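Local atomic coordinates of restriction endonuclease R.BpuJI (PDB entry 5HNH), a protein that probably cleaves DNA as a restriction endonuclease, this chain being its N-terminal, nucleic-acid-bound part. Residues V132-Q137 with N169-L174. Sequence-based numbering, arbitrary orientation.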
loop_
_atom_site.group_PDB
_atom_site.type_symbol
_atom_site.label_atom_id
_atom_site.label_comp_id
_atom_site.label_asym_id
_atom_site.label_seq_id
_atom_site.Cartn_x
_atom_site.Cartn_y
_atom_site.Cartn_z
ATOM N N VAL A 132 -7.499 -6.914 -12.332
ATOM C CA VAL A 132 -7.358 -8.263 -12.869
ATOM C C VAL A 132 -7.493 -8.251 -14.398
ATOM O O VAL A 132 -6.735 -8.925 -15.106
ATOM C CB VAL A 132 -8.396 -9.212 -12.226
ATOM C CG1 VAL A 132 -8.560 -10.487 -13.035
ATOM C CG2 VAL A 132 -8.007 -9.501 -10.763
ATOM N N GLY A 133 -8.437 -7.459 -14.901
ATOM C CA GLY A 133 -8.659 -7.344 -16.335
ATOM C C GLY A 133 -7.421 -6.844 -17.066
ATOM O O GLY A 133 -7.137 -7.280 -18.170
ATOM N N ALA A 134 -6.678 -5.944 -16.424
ATOM C CA ALA A 134 -5.453 -5.373 -16.986
ATOM C C ALA A 134 -4.220 -6.240 -16.709
ATOM O O ALA A 134 -3.097 -5.863 -17.057
ATOM C CB ALA A 134 -5.234 -3.975 -16.435
ATOM N N LYS A 135 -4.443 -7.392 -16.082
ATOM C CA LYS A 135 -3.390 -8.362 -15.796
ATOM C C LYS A 135 -2.278 -7.763 -14.914
ATOM O O LYS A 135 -1.098 -8.087 -15.063
ATOM C CB LYS A 135 -2.808 -8.917 -17.094
ATOM C CG LYS A 135 -3.865 -9.524 -18.033
ATOM C CD LYS A 135 -3.234 -10.024 -19.316
ATOM C CE LYS A 135 -4.285 -10.387 -20.360
ATOM N NZ LYS A 135 -3.665 -10.813 -21.647
ATOM N N ILE A 136 -2.671 -6.869 -14.017
ATOM C CA ILE A 136 -1.749 -6.321 -13.030
ATOM C C ILE A 136 -1.277 -7.445 -12.107
ATOM O O ILE A 136 -2.087 -8.266 -11.686
ATOM C CB ILE A 136 -2.405 -5.216 -12.172
ATOM C CG1 ILE A 136 -3.006 -4.102 -13.041
ATOM C CG2 ILE A 136 -1.404 -4.645 -11.184
ATOM C CD1 ILE A 136 -2.010 -3.452 -13.967
ATOM N N GLN A 137 0.026 -7.496 -11.825
ATOM C CA GLN A 137 0.551 -8.385 -10.795
ATOM C C GLN A 137 1.971 -7.982 -10.412
ATOM O O GLN A 137 2.927 -8.179 -11.165
ATOM C CB GLN A 137 0.507 -9.862 -11.216
ATOM C CG GLN A 137 0.887 -10.194 -12.633
ATOM C CD GLN A 137 0.722 -11.684 -12.917
ATOM O OE1 GLN A 137 0.577 -12.495 -11.993
ATOM N NE2 GLN A 137 0.737 -12.049 -14.193
ATOM N N ASN A 169 2.681 4.114 -12.093
ATOM C CA ASN A 169 1.588 4.404 -13.022
ATOM C C ASN A 169 1.866 3.840 -14.424
ATOM O O ASN A 169 1.178 4.172 -15.385
ATOM C CB ASN A 169 1.332 5.904 -13.094
ATOM C CG ASN A 169 -0.120 6.227 -13.379
ATOM O OD1 ASN A 169 -0.956 6.103 -12.487
ATOM N ND2 ASN A 169 -0.439 6.632 -14.638
ATOM N N SER A 170 2.884 2.990 -14.522
ATOM C CA SER A 170 3.232 2.312 -15.771
ATOM C C SER A 170 2.561 0.947 -15.836
ATOM O O SER A 170 2.787 0.111 -14.967
ATOM C CB SER A 170 4.749 2.148 -15.898
ATOM O OG SER A 170 5.054 1.099 -16.806
ATOM N N LEU A 171 1.734 0.737 -16.856
ATOM C CA LEU A 171 1.012 -0.521 -17.014
ATOM C C LEU A 171 1.955 -1.716 -17.100
ATOM O O LEU A 171 1.757 -2.725 -16.417
ATOM C CB LEU A 171 0.118 -0.482 -18.260
ATOM C CG LEU A 171 -0.571 -1.810 -18.600
ATOM C CD1 LEU A 171 -1.612 -2.162 -17.539
ATOM C CD2 LEU A 171 -1.195 -1.792 -20.000
ATOM N N GLN A 172 2.975 -1.608 -17.944
ATOM C CA GLN A 172 3.895 -2.719 -18.139
ATOM C C GLN A 172 4.647 -3.062 -16.841
ATOM O O GLN A 172 4.784 -4.237 -16.510
ATOM C CB GLN A 172 4.869 -2.415 -19.278
ATOM C CG GLN A 172 4.196 -2.355 -20.652
ATOM C CD GLN A 172 5.139 -1.917 -21.757
ATOM O OE1 GLN A 172 6.227 -1.401 -21.498
ATOM N NE2 GLN A 172 4.728 -2.126 -22.997
ATOM N N VAL A 173 5.118 -2.054 -16.106
ATOM C CA VAL A 173 5.741 -2.319 -14.802
ATOM C C VAL A 173 4.746 -3.008 -13.866
ATOM O O VAL A 173 5.065 -4.031 -13.264
ATOM C CB VAL A 173 6.280 -1.028 -14.135
ATOM C CG1 VAL A 173 6.591 -1.262 -12.646
ATOM C CG2 VAL A 173 7.530 -0.515 -14.862
ATOM N N LEU A 174 3.530 -2.469 -13.763
ATOM C CA LEU A 174 2.524 -3.032 -12.850
ATOM C C LEU A 174 2.098 -4.450 -13.268
ATOM O O LEU A 174 1.601 -5.220 -12.444
ATOM C CB LEU A 174 1.296 -2.105 -12.771
ATOM C CG LEU A 174 1.552 -0.706 -12.208
ATOM C CD1 LEU A 174 0.348 0.183 -12.452
ATOM C CD2 LEU A 174 1.892 -0.738 -10.714
#
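Ile136 is the bump here, and the hollow it fills lies between Leu171 and Leu174, one turn apart on the short helix 171-174. Its CD1 methyl reaches into the notch, 3.8 Å from Leu171 CD1 and equally far from Leu174 CB. The first torsion (chi1 -55°) sets CG1 beside the backbone N of Ile136 and anti to the carbonyl carbon, while CG2, on the other branch, faces Leu174 O; chi2 -57° then folds CD1 back towards the two leucines. The side chains of Ile136 and Leu174 run side by side and point the same way, whereas Leu171 crosses the isoleucine at a slant. Leu171 also reaches back to Ala134: its CD1 rests 4.2 Å from Ala134 CB and 4.0 Å from Ala134 O.

One backbone bond pins the two segments together beside this apolar patch. Gln137 N donates to Leu174 O over 2.8 Å, lying in the carbonyl plane, with a moderately bent N-H...O angle of 148°. The same oxygen is crowded from the isoleucine side, where Ile136 CG2 stands 3.3 Å away and Ile136 CA makes a longer CH...O contact.

A turn sets each segment in place. Lys135, with positive phi, ends helix 125-133 in a Schellman motif and swings Ile136 round to the leucines; Ser170 caps the other helix, its OG accepting from Val173 N. Beyond the pair, Phe118 packs on Ile136, and Tyr259 OH hydrogen-bonds to Ile136 O. This is structural packing within the N-terminal BpuJI region, its nearest atom about 11 Å from the bound nucleic acid, so no direct role in binding is implied. It joins the linker between helices 125-133 and 140-153 to the short helix following helix 160-168.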